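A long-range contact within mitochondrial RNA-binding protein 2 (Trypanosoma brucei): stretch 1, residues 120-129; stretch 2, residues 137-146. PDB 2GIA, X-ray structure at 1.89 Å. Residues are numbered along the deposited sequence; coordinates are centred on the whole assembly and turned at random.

Stretch 1 (120-129) SRYTNATFTP
Stretch 2, residues 137-146: FTLKCTSTRP

Antiparallel β-strands show how a regular backbone ladder dictates which side chains must fit together, and this pair from mitochondrial RNA-binding protein 2 is a compact example. Strand 123-129 runs against strand 137-145 with 164° between their N-to-C directions and a closest axial approach of 4.6 Å. Backbone torsions are extended, typically phi near -130° and psi between 100° and 160°, with phi less negative at P129 (-71°), S143 (-94°) and L139 (-102°). The register pairs T123 with S143, N124 with T142, A125 with C141, T126 with K140, F127 with L139, T128 with T138 and P129 with F137.

Hydrogen-bonded pairs alternate with non-hydrogen-bonded ones. At N124 and T142, N124 N donates to T142 O (3.2 Å) and T142 N to N124 O (3.0 Å). At T126 and K140, T126 N reaches K140 O at 2.9 Å while K140 N reaches T126 O at 3.1 Å, the latter almost linear at 174°. T128 N to T138 O (3.2 Å) and T138 N to T128 O (2.8 Å) complete the third ring. Beyond the strand's start, T144 N still donates to Y122 O at 2.8 Å. The three hydrogen-bonded pairs, N124-T142, T126-K140 and T128-T138, hold their CA atoms 5.4 to 5.5 Å apart; the pairs between them are narrower, and A125 and C141 close to 4.0 Å between CA atoms.

That pinch suits small side chains. On the face carrying T123, A125 and F127, the A125 methyl meets C141 (t) with CB to CB at 3.6 Å. Farther along, F127 (chi1 t, chi2 78°) lays its ring beside L139 (t, p), F127 CD1 to L139 CB at 4.2 Å, and extends its tip to F137, where F127 CZ lies 3.4 Å from F137 CB. The F137 ring (m, chi2 -94°) is nearly parallel to that of F127, at 7°, but slid aside, with centroids 5.5 Å apart, so the rings barely overlap. F137 also packs against P129, its CE1 4.0 Å from P129 CB.

The other face, bearing N124, T126 and T128, is more polar. T142 (p) folds its hydroxyl back over the ladder, and T142 OG1 donates to N124 O at 3.1 Å, adding a second donor to that carbonyl. K140 (m, t, t, t) extends its aliphatic chain past T126 (p), with K140 CD 3.7 Å from T126 OG1. At the open end, Y122 (m, chi2 -57°) presents its ring edge to R145 CA, 4.1 Å from Y122 CD1, while Y122 CE1 touches P146 CD at 3.8 Å. Together the stretches bury 831 Å², counting both sides.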

# COMPACT_ATOMS: atom_id res chain seq x y z
N SER D 120 26.43 -16.09 -8.37
CA SER D 120 26.06 -17.20 -9.23
C SER D 120 27.27 -17.51 -10.11
O SER D 120 28.29 -16.82 -10.03
CB SER D 120 24.88 -16.83 -10.12
OG SER D 120 23.67 -16.95 -9.40
N ARG D 121 27.16 -18.54 -10.95
CA ARG D 121 28.26 -18.89 -11.84
C ARG D 121 28.21 -18.04 -13.09
O ARG D 121 29.04 -18.18 -14.00
CB ARG D 121 28.23 -20.38 -12.19
CG ARG D 121 29.29 -21.21 -11.43
CD ARG D 121 30.73 -20.72 -11.72
NE ARG D 121 31.04 -19.42 -11.11
CZ ARG D 121 32.05 -18.63 -11.47
NH1 ARG D 121 32.88 -18.99 -12.45
NH2 ARG D 121 32.24 -17.47 -10.85
N TYR D 122 27.23 -17.14 -13.13
CA TYR D 122 27.06 -16.23 -14.25
C TYR D 122 27.04 -14.80 -13.74
O TYR D 122 27.33 -13.86 -14.49
CB TYR D 122 25.77 -16.55 -15.01
CG TYR D 122 25.82 -17.88 -15.75
CD1 TYR D 122 26.82 -18.12 -16.71
CD2 TYR D 122 24.92 -18.90 -15.47
CE1 TYR D 122 26.92 -19.35 -17.36
CE2 TYR D 122 25.00 -20.15 -16.12
CZ TYR D 122 26.01 -20.36 -17.07
OH TYR D 122 26.12 -21.59 -17.71
N THR D 123 26.72 -14.62 -12.46
CA THR D 123 26.65 -13.27 -11.91
C THR D 123 27.25 -13.05 -10.54
O THR D 123 27.11 -13.88 -9.64
CB THR D 123 25.19 -12.77 -11.85
OG1 THR D 123 24.44 -13.57 -10.93
CG2 THR D 123 24.54 -12.87 -13.20
N ASN D 124 27.93 -11.93 -10.39
CA ASN D 124 28.52 -11.53 -9.12
C ASN D 124 28.16 -10.04 -8.98
O ASN D 124 28.82 -9.17 -9.55
CB ASN D 124 30.04 -11.77 -9.15
CG ASN D 124 30.77 -11.08 -8.00
OD1 ASN D 124 30.18 -10.80 -6.95
ND2 ASN D 124 32.07 -10.83 -8.19
N ALA D 125 27.10 -9.74 -8.23
CA ALA D 125 26.68 -8.34 -8.09
C ALA D 125 26.41 -7.89 -6.67
O ALA D 125 26.15 -8.72 -5.78
CB ALA D 125 25.42 -8.10 -8.94
N THR D 126 26.48 -6.57 -6.47
CA THR D 126 26.17 -5.94 -5.17
C THR D 126 25.19 -4.77 -5.40
O THR D 126 25.18 -4.16 -6.49
CB THR D 126 27.44 -5.33 -4.44
OG1 THR D 126 27.89 -4.16 -5.13
CG2 THR D 126 28.55 -6.38 -4.33
N PHE D 127 24.39 -4.47 -4.38
CA PHE D 127 23.44 -3.36 -4.44
C PHE D 127 23.68 -2.66 -3.11
O PHE D 127 23.49 -3.25 -2.06
CB PHE D 127 21.98 -3.87 -4.54
CG PHE D 127 20.97 -2.78 -4.69
CD1 PHE D 127 20.78 -2.16 -5.93
CD2 PHE D 127 20.23 -2.33 -3.60
CE1 PHE D 127 19.87 -1.10 -6.10
CE2 PHE D 127 19.33 -1.28 -3.74
CZ PHE D 127 19.14 -0.66 -5.00
N THR D 128 24.06 -1.40 -3.18
CA THR D 128 24.40 -0.65 -1.99
C THR D 128 23.95 0.79 -2.12
O THR D 128 23.66 1.26 -3.23
CB THR D 128 25.94 -0.65 -1.86
OG1 THR D 128 26.48 -0.05 -3.04
CG2 THR D 128 26.48 -2.08 -1.81
N PRO D 129 23.89 1.51 -0.99
CA PRO D 129 23.49 2.92 -1.03
C PRO D 129 24.65 3.69 -1.69
O PRO D 129 25.81 3.28 -1.60
CB PRO D 129 23.36 3.33 0.43
CG PRO D 129 23.35 2.07 1.20
CD PRO D 129 23.98 1.00 0.38
N PHE D 137 21.03 4.72 -4.81
CA PHE D 137 21.66 3.42 -4.70
C PHE D 137 22.40 3.06 -5.96
O PHE D 137 22.18 3.67 -7.01
CB PHE D 137 20.59 2.37 -4.41
CG PHE D 137 19.86 2.61 -3.12
CD1 PHE D 137 20.27 1.99 -1.95
CD2 PHE D 137 18.82 3.54 -3.05
CE1 PHE D 137 19.66 2.28 -0.72
CE2 PHE D 137 18.20 3.84 -1.83
CZ PHE D 137 18.62 3.21 -0.67
N THR D 138 23.25 2.04 -5.85
CA THR D 138 24.05 1.58 -6.97
C THR D 138 24.05 0.07 -7.18
O THR D 138 24.31 -0.67 -6.25
CB THR D 138 25.54 2.00 -6.81
OG1 THR D 138 25.62 3.43 -6.74
CG2 THR D 138 26.36 1.50 -8.01
N LEU D 139 23.73 -0.37 -8.40
CA LEU D 139 23.78 -1.79 -8.76
C LEU D 139 25.11 -1.94 -9.57
O LEU D 139 25.29 -1.26 -10.59
CB LEU D 139 22.59 -2.18 -9.67
CG LEU D 139 22.59 -3.63 -10.21
CD1 LEU D 139 22.59 -4.59 -9.07
CD2 LEU D 139 21.39 -3.91 -11.12
N LYS D 140 26.02 -2.78 -9.08
CA LYS D 140 27.34 -3.05 -9.72
C LYS D 140 27.37 -4.55 -9.95
O LYS D 140 27.15 -5.33 -9.02
CB LYS D 140 28.51 -2.72 -8.80
CG LYS D 140 28.49 -1.34 -8.18
CD LYS D 140 29.43 -1.31 -6.97
CE LYS D 140 29.37 -0.01 -6.17
NZ LYS D 140 30.26 -0.13 -4.98
N CYS D 141 27.67 -4.96 -11.18
CA CYS D 141 27.66 -6.37 -11.49
C CYS D 141 28.76 -6.77 -12.47
O CYS D 141 29.12 -5.99 -13.36
CB CYS D 141 26.30 -6.72 -12.10
SG CYS D 141 26.05 -8.48 -12.52
N THR D 142 29.28 -7.97 -12.30
CA THR D 142 30.27 -8.49 -13.22
C THR D 142 29.63 -9.77 -13.71
O THR D 142 29.48 -10.71 -12.94
CB THR D 142 31.60 -8.84 -12.53
OG1 THR D 142 31.34 -9.61 -11.35
CG2 THR D 142 32.34 -7.61 -12.15
N SER D 143 29.21 -9.81 -14.96
CA SER D 143 28.59 -11.02 -15.51
C SER D 143 29.63 -11.89 -16.22
O SER D 143 30.67 -11.38 -16.66
CB SER D 143 27.48 -10.67 -16.52
OG SER D 143 26.41 -9.98 -15.90
N THR D 144 29.33 -13.18 -16.33
CA THR D 144 30.22 -14.13 -17.01
C THR D 144 29.40 -15.18 -17.74
O THR D 144 28.30 -15.54 -17.31
CB THR D 144 31.18 -14.85 -16.04
OG1 THR D 144 30.43 -15.58 -15.06
CG2 THR D 144 32.10 -13.85 -15.35
N ARG D 145 29.94 -15.66 -18.86
CA ARG D 145 29.28 -16.67 -19.68
C ARG D 145 30.35 -17.49 -20.39
O ARG D 145 31.51 -17.07 -20.48
CB ARG D 145 28.41 -15.99 -20.74
CG ARG D 145 29.17 -14.95 -21.55
CD ARG D 145 28.29 -14.22 -22.55
NE ARG D 145 27.86 -15.09 -23.64
CZ ARG D 145 27.15 -14.67 -24.68
NH1 ARG D 145 26.80 -13.38 -24.76
NH2 ARG D 145 26.79 -15.52 -25.64
N PRO D 146 29.98 -18.67 -20.91
CA PRO D 146 30.93 -19.54 -21.62
C PRO D 146 31.39 -18.90 -22.95
O PRO D 146 31.68 -19.58 -23.93
CB PRO D 146 30.14 -20.83 -21.83
CG PRO D 146 28.70 -20.34 -21.92
CD PRO D 146 28.66 -19.33 -20.79